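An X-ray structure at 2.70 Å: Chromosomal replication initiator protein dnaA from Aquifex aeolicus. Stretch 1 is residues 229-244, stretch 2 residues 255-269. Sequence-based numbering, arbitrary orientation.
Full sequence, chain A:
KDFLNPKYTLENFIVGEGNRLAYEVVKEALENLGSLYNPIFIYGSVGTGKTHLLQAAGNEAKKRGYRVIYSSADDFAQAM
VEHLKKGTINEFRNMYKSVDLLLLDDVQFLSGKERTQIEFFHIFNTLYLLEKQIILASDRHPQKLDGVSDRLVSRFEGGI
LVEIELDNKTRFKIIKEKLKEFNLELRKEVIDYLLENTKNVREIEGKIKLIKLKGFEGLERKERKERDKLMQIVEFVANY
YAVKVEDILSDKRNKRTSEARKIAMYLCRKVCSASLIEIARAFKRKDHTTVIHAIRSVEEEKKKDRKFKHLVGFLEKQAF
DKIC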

# COMPACT_ATOMS: atom_id res chain seq x y z
N LYS A 229 -14.23 22.42 -9.70
CA LYS A 229 -13.12 23.31 -9.40
C LYS A 229 -11.89 22.95 -10.23
O LYS A 229 -11.22 23.83 -10.76
CB LYS A 229 -12.81 23.32 -7.91
CG LYS A 229 -13.79 24.12 -7.09
CD LYS A 229 -13.30 24.24 -5.65
CE LYS A 229 -14.27 25.01 -4.79
NZ LYS A 229 -15.01 24.10 -3.94
N LEU A 230 -11.62 21.65 -10.37
CA LEU A 230 -10.50 21.19 -11.16
C LEU A 230 -10.65 21.66 -12.61
O LEU A 230 -9.67 21.90 -13.30
CB LEU A 230 -10.40 19.68 -11.13
CG LEU A 230 -9.85 19.11 -9.84
CD1 LEU A 230 -9.19 17.76 -10.12
CD2 LEU A 230 -8.86 20.08 -9.21
N MSE A 231 -11.88 21.79 -13.06
CA MSE A 231 -12.12 22.26 -14.41
C MSE A 231 -11.88 23.76 -14.44
O MSE A 231 -11.36 24.30 -15.43
CB MSE A 231 -13.55 21.91 -14.85
CG MSE A 231 -13.88 22.26 -16.29
SE MSE A 231 -12.92 21.20 -17.64
CE MSE A 231 -12.45 19.61 -16.51
N GLN A 232 -12.25 24.43 -13.36
CA GLN A 232 -12.02 25.87 -13.25
C GLN A 232 -10.54 26.15 -13.34
O GLN A 232 -10.13 27.14 -13.94
CB GLN A 232 -12.57 26.41 -11.93
CG GLN A 232 -14.03 26.83 -11.97
CD GLN A 232 -14.47 27.47 -10.66
OE1 GLN A 232 -14.95 26.79 -9.75
NE2 GLN A 232 -14.29 28.78 -10.55
N ILE A 233 -9.72 25.27 -12.77
CA ILE A 233 -8.28 25.44 -12.84
C ILE A 233 -7.78 25.28 -14.28
O ILE A 233 -6.88 25.98 -14.72
CB ILE A 233 -7.56 24.49 -11.87
CG1 ILE A 233 -7.59 25.09 -10.46
CG2 ILE A 233 -6.13 24.28 -12.31
CD1 ILE A 233 -6.98 24.21 -9.42
N VAL A 234 -8.40 24.36 -15.01
CA VAL A 234 -8.04 24.17 -16.40
C VAL A 234 -8.41 25.42 -17.20
O VAL A 234 -7.60 25.92 -17.97
CB VAL A 234 -8.69 22.92 -17.00
CG1 VAL A 234 -8.46 22.87 -18.52
CG2 VAL A 234 -8.13 21.67 -16.34
N GLU A 235 -9.62 25.93 -16.99
CA GLU A 235 -10.03 27.18 -17.62
C GLU A 235 -8.99 28.25 -17.31
O GLU A 235 -8.65 29.06 -18.17
CB GLU A 235 -11.38 27.66 -17.08
CG GLU A 235 -12.59 26.87 -17.54
CD GLU A 235 -13.87 27.32 -16.83
OE1 GLU A 235 -13.78 28.08 -15.83
OE2 GLU A 235 -14.97 26.91 -17.28
N PHE A 236 -8.50 28.25 -16.08
CA PHE A 236 -7.55 29.27 -15.65
C PHE A 236 -6.25 29.19 -16.42
O PHE A 236 -5.84 30.16 -17.06
CB PHE A 236 -7.30 29.17 -14.16
CG PHE A 236 -6.31 30.16 -13.66
CD1 PHE A 236 -6.64 31.50 -13.57
CD2 PHE A 236 -5.03 29.76 -13.31
CE1 PHE A 236 -5.72 32.41 -13.13
CE2 PHE A 236 -4.11 30.67 -12.87
CZ PHE A 236 -4.46 32.01 -12.78
N VAL A 237 -5.58 28.05 -16.34
CA VAL A 237 -4.32 27.86 -17.04
C VAL A 237 -4.46 28.28 -18.50
O VAL A 237 -3.55 28.87 -19.08
CB VAL A 237 -3.84 26.41 -16.96
CG1 VAL A 237 -2.85 26.10 -18.07
CG2 VAL A 237 -3.23 26.14 -15.58
N ALA A 238 -5.63 28.00 -19.07
CA ALA A 238 -5.93 28.39 -20.44
C ALA A 238 -5.80 29.90 -20.62
O ALA A 238 -4.80 30.39 -21.14
CB ALA A 238 -7.32 27.93 -20.83
N ASN A 239 -6.83 30.62 -20.19
CA ASN A 239 -6.87 32.08 -20.34
C ASN A 239 -5.54 32.78 -20.08
O ASN A 239 -5.33 33.90 -20.56
CB ASN A 239 -7.97 32.67 -19.45
CG ASN A 239 -9.30 31.97 -19.63
OD1 ASN A 239 -9.71 31.67 -20.76
ND2 ASN A 239 -9.99 31.70 -18.53
N TYR A 240 -4.65 32.14 -19.32
CA TYR A 240 -3.33 32.72 -19.05
C TYR A 240 -2.28 32.30 -20.08
O TYR A 240 -1.45 33.11 -20.49
CB TYR A 240 -2.85 32.38 -17.63
CG TYR A 240 -1.65 33.21 -17.21
CD1 TYR A 240 -1.82 34.48 -16.66
CD2 TYR A 240 -0.35 32.74 -17.38
CE1 TYR A 240 -0.72 35.26 -16.29
CE2 TYR A 240 0.75 33.50 -17.01
CZ TYR A 240 0.56 34.76 -16.47
OH TYR A 240 1.64 35.53 -16.10
N TYR A 241 -2.33 31.04 -20.50
CA TYR A 241 -1.34 30.51 -21.43
C TYR A 241 -1.69 30.72 -22.89
O TYR A 241 -0.84 30.60 -23.76
CB TYR A 241 -1.13 29.02 -21.18
CG TYR A 241 -0.09 28.73 -20.13
CD1 TYR A 241 -0.09 29.41 -18.93
CD2 TYR A 241 0.91 27.79 -20.36
CE1 TYR A 241 0.87 29.16 -17.97
CE2 TYR A 241 1.87 27.53 -19.41
CZ TYR A 241 1.84 28.22 -18.21
OH TYR A 241 2.80 27.97 -17.25
N ALA A 242 -2.95 31.03 -23.15
CA ALA A 242 -3.41 31.22 -24.52
C ALA A 242 -3.55 29.88 -25.23
O ALA A 242 -3.03 29.68 -26.32
CB ALA A 242 -2.45 32.13 -25.29
N VAL A 243 -4.25 28.96 -24.57
CA VAL A 243 -4.57 27.67 -25.13
C VAL A 243 -6.02 27.41 -24.77
O VAL A 243 -6.45 27.79 -23.68
CB VAL A 243 -3.69 26.55 -24.55
CG1 VAL A 243 -4.06 25.21 -25.15
CG2 VAL A 243 -2.22 26.86 -24.79
N LYS A 244 -6.78 26.81 -25.67
CA LYS A 244 -8.18 26.52 -25.39
C LYS A 244 -8.32 25.34 -24.45
O LYS A 244 -7.38 24.59 -24.25
CB LYS A 244 -8.95 26.27 -26.69
CG LYS A 244 -9.70 27.49 -27.21
CD LYS A 244 -10.36 27.21 -28.55
CE LYS A 244 -9.37 27.37 -29.70
NZ LYS A 244 -10.06 27.45 -31.03
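Stretch 2 255-269: KRTSEARKIAMYLCR

Stretch 2 enters as a short non-helical lead, K255 to T257, and is helical from S258 through R269, where the helix runs on past the stretch. It lies against the helix of stretch 1, residues 229-241, in a roughly antiparallel sense: the N-to-C directions make an angle of 143°, and the axes come within 9.5 Å of each other. The register follows from that direction. Early residues of stretch 1 meet late residues of stretch 2, with the CA atoms of L230 and C268 5.9 Å apart, and the pairing runs backward until the CA atoms of V243 and T257 lie 6.8 Å apart. No hydrogen bond or salt bridge joins the two stretches; the backbone polar groups of each helix are largely spent on its own i to i+4 ladder, and what remains between them is packing, with 632 Å² buried in all.

The first rule is spacing. L230, I233, V237 and Y241 carry most of the helical contact, separated by three, four and four residues, so they fall along one side of the helix. L230 starts the row. Its CA-to-CB bond points sideways, yet the side chain reaches in, and CD2 comes 3.3 Å from SG of C268. M231 points its CA-to-CB bond away and makes no contact. One turn on from L230, I233 points toward stretch 2 and lies over the end of the same segment: its CG2 is 3.8 Å from CB of L267 and 4.1 Å from SG of C268, while its CD1 reaches the backbone O of L267 at 3.7 Å. F236 flanks the row and adds a looser touch, its CD2 4.4 Å from CD1 of L267, which sits at the ring edge.

V237 is the knob. It points toward the partner and settles among A260, I263, A264 and L267, a hole built from residues at i, i+3, i+4 and i+7. Two of the four are alanines, whose side chains end at CB, and V237 packs directly on both methyls: CG1 of V237 lies 3.8 Å from CB of A260, and CG2 lies 3.9 Å from CB of A264. The longer residues close in as well, CG2 of V237 standing 3.3 Å from CD1 of I263 and 4.1 Å from CD1 of L267. By contrast, the CA-to-CB bond of A238 points away, and the residue does not touch stretch 2.

Y241 ends the helix with a large group aimed at the opening turns of stretch 2. Its CD2 is 3.6 Å from CB of A260, its CZ is 3.3 Å from CD1 of I263, and its CE2 passes 3.7 Å from the carbonyl O of E259. A242 then breaks the helix with a positive phi of 75°, and its own side chain makes no contact. The extended V243 after it points toward stretch 2 again, placing CG2 a tight 3.0 Å from the backbone O of R256 and CG1 3.8 Å from OG1 of T257. The contact therefore outlasts the helix, carried by one valine onto the lead of the partner.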

# COMPACT_ATOMS: atom_id res chain seq x y z
N LYS A 255 4.29 21.52 -26.57
CA LYS A 255 5.09 22.42 -25.73
C LYS A 255 4.39 23.76 -25.47
O LYS A 255 4.85 24.57 -24.66
CB LYS A 255 6.49 22.64 -26.34
CG LYS A 255 7.45 23.41 -25.44
CD LYS A 255 7.43 22.90 -24.00
CE LYS A 255 8.14 23.86 -23.06
NZ LYS A 255 8.26 23.32 -21.69
N ARG A 256 3.29 24.00 -26.18
CA ARG A 256 2.46 25.17 -25.95
C ARG A 256 1.24 24.67 -25.20
O ARG A 256 0.47 25.45 -24.64
CB ARG A 256 2.04 25.81 -27.26
CG ARG A 256 3.07 26.75 -27.86
CD ARG A 256 2.51 27.69 -28.91
NE ARG A 256 3.55 28.48 -29.57
CZ ARG A 256 3.32 29.37 -30.52
NH1 ARG A 256 2.08 29.59 -30.94
NH2 ARG A 256 4.33 30.04 -31.07
N THR A 257 1.09 23.36 -25.20
CA THR A 257 -0.00 22.70 -24.52
C THR A 257 0.59 21.78 -23.48
O THR A 257 0.21 21.83 -22.31
CB THR A 257 -0.82 21.88 -25.53
OG1 THR A 257 -1.49 22.76 -26.43
CG2 THR A 257 -1.95 21.16 -24.82
N SER A 258 1.53 20.95 -23.91
CA SER A 258 2.19 20.01 -23.02
C SER A 258 2.74 20.70 -21.78
O SER A 258 2.78 20.11 -20.70
CB SER A 258 3.32 19.29 -23.77
OG SER A 258 3.94 18.31 -22.95
N GLU A 259 3.14 21.96 -21.93
CA GLU A 259 3.70 22.71 -20.82
C GLU A 259 2.61 23.44 -20.02
O GLU A 259 2.89 24.04 -18.98
CB GLU A 259 4.77 23.69 -21.30
CG GLU A 259 5.76 24.11 -20.21
CD GLU A 259 6.47 22.92 -19.57
OE1 GLU A 259 6.20 21.76 -19.97
OE2 GLU A 259 7.30 23.14 -18.67
N ALA A 260 1.39 23.41 -20.52
CA ALA A 260 0.26 23.99 -19.82
C ALA A 260 -0.42 22.87 -19.08
O ALA A 260 -1.06 23.07 -18.04
CB ALA A 260 -0.69 24.64 -20.79
N ARG A 261 -0.26 21.67 -19.62
CA ARG A 261 -0.83 20.47 -19.03
C ARG A 261 -0.09 20.14 -17.75
O ARG A 261 -0.69 19.67 -16.79
CB ARG A 261 -0.71 19.30 -20.02
CG ARG A 261 -1.59 18.13 -19.70
CD ARG A 261 -1.57 17.04 -20.74
NE ARG A 261 -0.22 16.54 -20.96
CZ ARG A 261 0.28 16.20 -22.14
NH1 ARG A 261 -0.48 16.31 -23.23
NH2 ARG A 261 1.52 15.75 -22.24
N LYS A 262 1.21 20.40 -17.74
CA LYS A 262 2.03 20.15 -16.57
C LYS A 262 1.62 21.05 -15.42
O LYS A 262 1.21 20.56 -14.37
CB LYS A 262 3.52 20.33 -16.89
CG LYS A 262 4.11 19.21 -17.75
CD LYS A 262 5.63 19.29 -17.84
CE LYS A 262 6.22 18.08 -18.56
NZ LYS A 262 7.69 18.22 -18.80
N ILE A 263 1.69 22.36 -15.62
CA ILE A 263 1.31 23.29 -14.57
C ILE A 263 -0.10 23.03 -14.06
O ILE A 263 -0.35 23.03 -12.85
CB ILE A 263 1.46 24.75 -15.03
CG1 ILE A 263 0.38 25.10 -16.06
CG2 ILE A 263 2.86 25.02 -15.59
CD1 ILE A 263 -0.03 26.54 -16.01
N ALA A 264 -1.04 22.81 -14.98
CA ALA A 264 -2.41 22.53 -14.59
C ALA A 264 -2.45 21.38 -13.59
O ALA A 264 -2.84 21.56 -12.44
CB ALA A 264 -3.25 22.21 -15.80
N MSE A 265 -2.03 20.20 -14.03
CA MSE A 265 -1.98 19.06 -13.13
C MSE A 265 -1.35 19.50 -11.81
O MSE A 265 -1.85 19.17 -10.73
CB MSE A 265 -1.18 17.91 -13.75
CG MSE A 265 -1.88 17.25 -14.91
SE MSE A 265 -0.74 15.98 -15.85
CE MSE A 265 -2.01 15.37 -17.17
N TYR A 266 -0.26 20.26 -11.90
CA TYR A 266 0.43 20.77 -10.72
C TYR A 266 -0.51 21.62 -9.87
O TYR A 266 -0.56 21.47 -8.65
CB TYR A 266 1.67 21.58 -11.11
CG TYR A 266 2.45 22.09 -9.92
CD1 TYR A 266 3.44 21.30 -9.33
CD2 TYR A 266 2.21 23.35 -9.39
CE1 TYR A 266 4.16 21.76 -8.24
CE2 TYR A 266 2.91 23.81 -8.31
CZ TYR A 266 3.89 23.02 -7.74
OH TYR A 266 4.60 23.48 -6.65
N LEU A 267 -1.26 22.49 -10.52
CA LEU A 267 -2.19 23.35 -9.81
C LEU A 267 -3.33 22.55 -9.18
O LEU A 267 -3.78 22.86 -8.07
CB LEU A 267 -2.72 24.45 -10.73
CG LEU A 267 -1.67 25.44 -11.22
CD1 LEU A 267 -2.32 26.75 -11.62
CD2 LEU A 267 -0.64 25.69 -10.14
N CYS A 268 -3.80 21.53 -9.89
CA CYS A 268 -4.86 20.67 -9.37
C CYS A 268 -4.32 19.95 -8.16
O CYS A 268 -5.00 19.83 -7.14
CB CYS A 268 -5.30 19.65 -10.41
SG CYS A 268 -6.54 20.25 -11.59
N ARG A 269 -3.09 19.49 -8.27
CA ARG A 269 -2.46 18.78 -7.17
C ARG A 269 -2.18 19.72 -6.01
O ARG A 269 -2.58 19.46 -4.89
CB ARG A 269 -1.16 18.09 -7.62
CG ARG A 269 -0.47 17.27 -6.54
CD ARG A 269 -1.33 16.18 -5.91
NE ARG A 269 -0.51 15.09 -5.40
CZ ARG A 269 -0.94 14.16 -4.56
NH1 ARG A 269 -2.19 14.16 -4.13
NH2 ARG A 269 -0.10 13.21 -4.16